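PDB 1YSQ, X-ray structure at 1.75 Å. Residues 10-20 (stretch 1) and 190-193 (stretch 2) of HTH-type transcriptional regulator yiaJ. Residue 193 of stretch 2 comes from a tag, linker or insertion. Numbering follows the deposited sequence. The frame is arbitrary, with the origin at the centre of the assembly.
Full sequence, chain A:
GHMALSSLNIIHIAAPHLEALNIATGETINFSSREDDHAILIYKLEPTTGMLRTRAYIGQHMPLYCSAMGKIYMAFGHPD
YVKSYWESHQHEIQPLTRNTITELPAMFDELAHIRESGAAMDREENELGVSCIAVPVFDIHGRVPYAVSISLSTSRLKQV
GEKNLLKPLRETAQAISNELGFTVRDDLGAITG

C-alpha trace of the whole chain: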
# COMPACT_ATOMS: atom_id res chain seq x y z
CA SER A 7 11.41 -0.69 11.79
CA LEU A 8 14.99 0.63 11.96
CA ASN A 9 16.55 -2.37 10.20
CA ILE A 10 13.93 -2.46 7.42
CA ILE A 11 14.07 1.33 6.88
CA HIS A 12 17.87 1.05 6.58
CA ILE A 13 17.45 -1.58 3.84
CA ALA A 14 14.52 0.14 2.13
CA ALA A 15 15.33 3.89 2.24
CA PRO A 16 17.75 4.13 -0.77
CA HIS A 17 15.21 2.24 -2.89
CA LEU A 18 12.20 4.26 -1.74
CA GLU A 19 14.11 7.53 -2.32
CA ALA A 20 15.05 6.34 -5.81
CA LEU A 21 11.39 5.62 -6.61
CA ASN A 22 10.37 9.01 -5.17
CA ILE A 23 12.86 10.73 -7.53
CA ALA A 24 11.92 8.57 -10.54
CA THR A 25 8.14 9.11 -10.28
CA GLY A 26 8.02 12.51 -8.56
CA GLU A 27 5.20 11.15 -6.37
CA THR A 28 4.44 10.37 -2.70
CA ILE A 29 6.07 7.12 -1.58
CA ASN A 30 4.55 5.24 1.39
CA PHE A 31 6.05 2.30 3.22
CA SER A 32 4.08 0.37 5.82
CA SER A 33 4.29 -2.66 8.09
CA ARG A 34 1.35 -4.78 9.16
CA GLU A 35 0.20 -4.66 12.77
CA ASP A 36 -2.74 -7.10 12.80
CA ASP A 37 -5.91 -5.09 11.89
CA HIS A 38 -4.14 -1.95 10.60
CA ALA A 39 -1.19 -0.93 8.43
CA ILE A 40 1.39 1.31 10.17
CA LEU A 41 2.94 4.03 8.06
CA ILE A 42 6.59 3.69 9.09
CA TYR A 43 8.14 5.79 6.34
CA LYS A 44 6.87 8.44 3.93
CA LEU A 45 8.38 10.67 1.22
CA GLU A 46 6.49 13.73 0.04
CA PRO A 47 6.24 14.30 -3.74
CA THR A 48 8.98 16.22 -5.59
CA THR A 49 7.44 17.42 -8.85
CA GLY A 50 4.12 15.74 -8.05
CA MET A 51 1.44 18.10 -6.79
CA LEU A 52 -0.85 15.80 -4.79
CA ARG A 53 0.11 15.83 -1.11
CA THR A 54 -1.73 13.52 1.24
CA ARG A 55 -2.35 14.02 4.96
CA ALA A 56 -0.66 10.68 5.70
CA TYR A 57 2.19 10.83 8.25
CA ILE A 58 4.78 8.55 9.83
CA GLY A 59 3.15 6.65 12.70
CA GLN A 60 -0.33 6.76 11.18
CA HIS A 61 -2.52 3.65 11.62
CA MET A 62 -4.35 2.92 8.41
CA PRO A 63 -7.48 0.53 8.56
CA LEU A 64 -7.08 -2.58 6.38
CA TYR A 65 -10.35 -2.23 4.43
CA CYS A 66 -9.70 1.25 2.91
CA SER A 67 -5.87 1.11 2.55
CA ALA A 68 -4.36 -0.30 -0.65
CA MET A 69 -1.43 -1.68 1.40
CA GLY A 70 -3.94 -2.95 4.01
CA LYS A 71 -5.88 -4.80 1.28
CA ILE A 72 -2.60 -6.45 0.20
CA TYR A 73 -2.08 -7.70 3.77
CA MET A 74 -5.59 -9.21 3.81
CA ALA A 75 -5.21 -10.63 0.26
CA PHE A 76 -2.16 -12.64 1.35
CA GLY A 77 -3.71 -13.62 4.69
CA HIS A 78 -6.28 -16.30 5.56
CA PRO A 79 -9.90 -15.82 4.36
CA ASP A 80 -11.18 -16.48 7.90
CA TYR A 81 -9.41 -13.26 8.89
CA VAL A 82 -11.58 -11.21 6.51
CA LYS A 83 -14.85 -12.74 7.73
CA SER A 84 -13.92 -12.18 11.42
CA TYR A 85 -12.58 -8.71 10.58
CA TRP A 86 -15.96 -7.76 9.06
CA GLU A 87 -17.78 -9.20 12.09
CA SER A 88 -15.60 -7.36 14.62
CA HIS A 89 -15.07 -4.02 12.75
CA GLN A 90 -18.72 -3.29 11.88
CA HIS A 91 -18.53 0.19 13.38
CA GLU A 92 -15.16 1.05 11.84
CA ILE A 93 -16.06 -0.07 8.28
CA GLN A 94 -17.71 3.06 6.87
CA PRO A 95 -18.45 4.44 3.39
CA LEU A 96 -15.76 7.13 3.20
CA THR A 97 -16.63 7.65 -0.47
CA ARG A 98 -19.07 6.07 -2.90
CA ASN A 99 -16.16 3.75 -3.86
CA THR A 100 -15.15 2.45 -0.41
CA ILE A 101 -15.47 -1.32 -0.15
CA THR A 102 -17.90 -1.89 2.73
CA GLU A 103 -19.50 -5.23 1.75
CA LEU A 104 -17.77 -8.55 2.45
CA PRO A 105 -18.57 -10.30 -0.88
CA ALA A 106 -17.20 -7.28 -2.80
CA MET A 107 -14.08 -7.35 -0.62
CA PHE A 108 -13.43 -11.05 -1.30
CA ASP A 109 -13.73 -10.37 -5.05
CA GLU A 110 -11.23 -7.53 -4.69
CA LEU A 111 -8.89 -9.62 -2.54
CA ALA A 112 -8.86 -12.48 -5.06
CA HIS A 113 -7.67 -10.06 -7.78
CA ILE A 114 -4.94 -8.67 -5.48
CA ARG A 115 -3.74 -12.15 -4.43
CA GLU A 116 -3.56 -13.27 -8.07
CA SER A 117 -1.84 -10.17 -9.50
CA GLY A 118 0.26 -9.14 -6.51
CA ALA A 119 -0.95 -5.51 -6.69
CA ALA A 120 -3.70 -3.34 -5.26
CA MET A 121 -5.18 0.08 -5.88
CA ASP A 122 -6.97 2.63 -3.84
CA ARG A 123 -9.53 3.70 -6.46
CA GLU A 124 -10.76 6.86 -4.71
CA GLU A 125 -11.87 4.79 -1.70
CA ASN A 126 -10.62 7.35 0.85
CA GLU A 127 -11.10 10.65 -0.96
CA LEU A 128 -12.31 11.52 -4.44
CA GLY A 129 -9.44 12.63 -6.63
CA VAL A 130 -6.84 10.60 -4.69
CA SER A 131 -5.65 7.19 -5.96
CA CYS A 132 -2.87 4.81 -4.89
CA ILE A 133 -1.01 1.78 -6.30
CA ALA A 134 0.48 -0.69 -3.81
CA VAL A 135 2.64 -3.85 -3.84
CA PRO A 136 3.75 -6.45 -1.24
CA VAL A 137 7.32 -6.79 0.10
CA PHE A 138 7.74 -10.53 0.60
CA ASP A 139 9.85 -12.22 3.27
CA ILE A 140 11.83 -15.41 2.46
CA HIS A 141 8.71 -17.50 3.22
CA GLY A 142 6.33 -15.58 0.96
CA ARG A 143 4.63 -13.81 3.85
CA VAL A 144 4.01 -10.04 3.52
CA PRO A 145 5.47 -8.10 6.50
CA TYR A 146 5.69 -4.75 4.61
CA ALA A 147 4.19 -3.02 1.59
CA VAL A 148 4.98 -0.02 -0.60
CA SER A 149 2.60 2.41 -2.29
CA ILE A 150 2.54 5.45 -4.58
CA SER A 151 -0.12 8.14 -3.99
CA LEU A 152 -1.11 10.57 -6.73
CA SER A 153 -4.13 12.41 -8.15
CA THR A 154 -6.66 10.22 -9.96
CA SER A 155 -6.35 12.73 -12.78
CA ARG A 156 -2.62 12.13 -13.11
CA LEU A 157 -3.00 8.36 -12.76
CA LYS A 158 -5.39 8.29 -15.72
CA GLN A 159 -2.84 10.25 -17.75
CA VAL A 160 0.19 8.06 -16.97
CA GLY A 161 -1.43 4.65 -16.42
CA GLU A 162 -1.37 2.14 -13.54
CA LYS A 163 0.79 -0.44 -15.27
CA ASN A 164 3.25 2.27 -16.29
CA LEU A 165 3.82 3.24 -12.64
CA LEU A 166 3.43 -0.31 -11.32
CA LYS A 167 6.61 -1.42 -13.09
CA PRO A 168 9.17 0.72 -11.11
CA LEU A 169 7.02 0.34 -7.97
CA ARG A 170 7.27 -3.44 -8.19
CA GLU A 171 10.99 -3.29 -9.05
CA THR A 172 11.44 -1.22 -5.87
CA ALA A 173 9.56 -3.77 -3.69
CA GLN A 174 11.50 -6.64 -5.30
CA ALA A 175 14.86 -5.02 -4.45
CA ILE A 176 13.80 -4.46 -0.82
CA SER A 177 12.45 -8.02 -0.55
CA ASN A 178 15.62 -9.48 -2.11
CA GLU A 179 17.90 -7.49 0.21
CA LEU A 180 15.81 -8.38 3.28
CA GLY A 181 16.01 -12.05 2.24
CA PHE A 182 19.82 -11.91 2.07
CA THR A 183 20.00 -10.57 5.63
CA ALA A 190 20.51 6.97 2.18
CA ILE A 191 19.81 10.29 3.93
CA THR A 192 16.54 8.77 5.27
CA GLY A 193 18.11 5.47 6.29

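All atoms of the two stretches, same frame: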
# COMPACT_ATOMS: atom_id res chain seq x y z
N ILE A 10 14.60 -2.48 8.73
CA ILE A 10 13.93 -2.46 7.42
C ILE A 10 14.02 -1.08 6.74
O ILE A 10 14.21 -1.00 5.52
CB ILE A 10 12.46 -3.01 7.49
CG1 ILE A 10 11.90 -3.24 6.07
CG2 ILE A 10 11.53 -2.08 8.29
CD1 ILE A 10 12.55 -4.40 5.31
N ILE A 11 13.93 0.00 7.50
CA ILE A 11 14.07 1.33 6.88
C ILE A 11 15.49 1.52 6.33
O ILE A 11 15.67 2.05 5.23
CB ILE A 11 13.59 2.46 7.83
CG1 ILE A 11 12.06 2.41 7.94
CG2 ILE A 11 14.00 3.83 7.30
CD1 ILE A 11 11.48 3.06 9.18
N HIS A 12 16.49 1.02 7.06
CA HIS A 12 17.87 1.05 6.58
C HIS A 12 18.06 0.34 5.23
O HIS A 12 18.73 0.86 4.32
CB HIS A 12 18.86 0.50 7.62
CG HIS A 12 20.29 0.76 7.26
ND1 HIS A 12 20.86 2.01 7.34
CD2 HIS A 12 21.25 -0.06 6.75
CE1 HIS A 12 22.11 1.95 6.92
NE2 HIS A 12 22.38 0.70 6.56
N ILE A 13 17.48 -0.84 5.10
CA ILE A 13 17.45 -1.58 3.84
C ILE A 13 16.66 -0.82 2.77
O ILE A 13 17.13 -0.68 1.63
CB ILE A 13 16.79 -2.98 4.07
CG1 ILE A 13 17.66 -3.85 4.97
CG2 ILE A 13 16.47 -3.69 2.71
CD1 ILE A 13 17.13 -5.28 5.15
N ALA A 14 15.46 -0.36 3.13
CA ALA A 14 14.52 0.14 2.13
C ALA A 14 14.77 1.57 1.64
O ALA A 14 14.55 1.86 0.46
CB ALA A 14 13.09 -0.00 2.62
N ALA A 15 15.24 2.44 2.53
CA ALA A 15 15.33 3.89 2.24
C ALA A 15 15.98 4.29 0.89
O ALA A 15 15.40 5.10 0.19
CB ALA A 15 15.95 4.67 3.42
N PRO A 16 17.13 3.74 0.51
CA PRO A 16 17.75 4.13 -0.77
C PRO A 16 16.83 3.82 -1.95
O PRO A 16 16.77 4.58 -2.93
CB PRO A 16 18.99 3.23 -0.86
CG PRO A 16 19.24 2.75 0.51
CD PRO A 16 17.92 2.69 1.20
N HIS A 17 16.11 2.70 -1.84
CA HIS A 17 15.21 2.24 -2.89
C HIS A 17 13.95 3.09 -2.95
O HIS A 17 13.48 3.43 -4.04
CB HIS A 17 14.84 0.77 -2.66
CG HIS A 17 16.02 -0.16 -2.69
ND1 HIS A 17 16.69 -0.46 -3.85
CD2 HIS A 17 16.66 -0.81 -1.70
CE1 HIS A 17 17.68 -1.29 -3.58
NE2 HIS A 17 17.69 -1.51 -2.28
N LEU A 18 13.39 3.42 -1.79
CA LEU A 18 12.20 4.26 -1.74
C LEU A 18 12.52 5.67 -2.23
O LEU A 18 11.75 6.26 -2.99
CB LEU A 18 11.60 4.26 -0.32
CG LEU A 18 11.16 2.87 0.17
CD1 LEU A 18 10.90 2.88 1.66
CD2 LEU A 18 9.93 2.38 -0.58
N GLU A 19 13.67 6.21 -1.81
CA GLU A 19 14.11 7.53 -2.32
C GLU A 19 14.26 7.54 -3.84
O GLU A 19 13.83 8.47 -4.52
CB GLU A 19 15.44 7.93 -1.67
CG GLU A 19 15.31 8.36 -0.22
CD GLU A 19 16.64 8.83 0.35
OE1 GLU A 19 17.54 9.18 -0.44
OE2 GLU A 19 16.78 8.85 1.57
N ALA A 20 14.91 6.50 -4.36
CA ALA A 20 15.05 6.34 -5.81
C ALA A 20 13.70 6.38 -6.51
O ALA A 20 13.55 7.03 -7.54
CB ALA A 20 15.78 5.02 -6.12
N ALA A 190 21.56 5.99 2.48
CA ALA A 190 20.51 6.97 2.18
C ALA A 190 20.38 7.98 3.31
O ALA A 190 20.49 7.63 4.48
CB ALA A 190 19.18 6.27 1.98
N ILE A 191 20.09 9.23 2.95
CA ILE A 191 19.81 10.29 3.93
C ILE A 191 18.69 9.88 4.92
O ILE A 191 18.78 10.18 6.11
CB ILE A 191 19.49 11.61 3.18
CG1 ILE A 191 20.79 12.24 2.62
CG2 ILE A 191 18.72 12.61 4.07
CD1 ILE A 191 21.76 12.74 3.70
N THR A 192 17.67 9.18 4.42
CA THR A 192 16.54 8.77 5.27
C THR A 192 16.66 7.36 5.83
O THR A 192 15.68 6.82 6.36
CB THR A 192 15.20 8.88 4.53
OG1 THR A 192 15.24 8.04 3.37
CG2 THR A 192 14.98 10.32 4.00
N GLY A 193 17.84 6.76 5.69
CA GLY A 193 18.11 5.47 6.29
C GLY A 193 18.53 5.67 7.74
O GLY A 193 19.38 4.93 8.25
O HOH W 1 19.88 9.98 0.24

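Stretch 1 is part of a longer helix, and stretch 2 is a short tight turn near the C-terminus that packs against it. At least 171 residues of sequence separate any two residues that touch. The contact is small: 320 Å² is buried, both sides summed. Ala190 to Gly193 form a type I beta turn, closed by a hydrogen bond from Gly193 N to Ala190 O (3.0 Å). This bond satisfies the backbone amide of Gly193 within the turn itself.

Glu19 is the main anchor. Its CA-to-CB bond points toward the turn, and its side chain, with chi1 m and chi2 t, is extended enough to bring the carboxylate up to the backbone of stretch 2. OE2 accepts two hydrogen bonds from one residue. Thr192 N donates to Glu19 OE2 at 3.0 Å, with an angle of 152°. Thr192 OG1 donates to the same Glu19 OE2 at 2.5 Å, a short bond. Thr192 adopts chi1 p, with its hydroxyl on the side of the helix. The side chain of Thr192 thus adds a second donor to the one its backbone supplies. Thr192 OG1 also has a hydrogen-bonding partner elsewhere in the structure.

The other carboxylate oxygen works through water. Water 1 donates to Glu19 OE1 (2.6 Å) and accepts from Ile191 N (2.8 Å). Ile191 N also lies 3.6 Å from Glu19 OE2, but its hydrogen bond goes to the water. The carboxylate therefore takes up two successive amides of the turn, one directly and one through solvent. A carboxylate suits this place because it offers two acceptor oxygens to a group of donors.

A second, weaker polar link lies at the other end of the contact, at His12. His12 ND1 donates to Gly193 O at 3.4 Å. The angle of 174° is nearly straight, but the bond is long and counts as weak. The carbonyl oxygen sits at the edge of the imidazole, near the ring plane, as in-plane donation from ND1 requires. Gly193 comes from an expression tag, so this bond is not a contact of the natural protein.

Between these polar links the packing is close, and small methyl groups face both apolar and polar atoms. Ala15 is buried and points toward the turn. Its small methyl lets the turn come near: Ala15 CB is 3.9 Å from Ala190 CB, 3.4 Å from Thr192 OG1 and 3.6 Å from Gly193 N. Ala190 CB also meets the proline ring, 3.8 Å from Pro16 CG. Ile11 adds a contact from CG2 to Thr192 O (3.6 Å), although the end of its side chain leads away.

The helix is kinked at Pro16 and His17. Pro16 N has no hydrogen to donate, so it makes no bond to the preceding turn; it lies 3.6 Å from Ala190 CB. His17 N makes a weak bond to Ala14 O (2.9 Å). The regular pattern resumes at Leu18, whose N donates to Ala14 O (3.0 Å), and continues with Glu19 N to Ala15 O (2.9 Å).

Ile191 contributes little packing, and its side-chain end leads away from the helix.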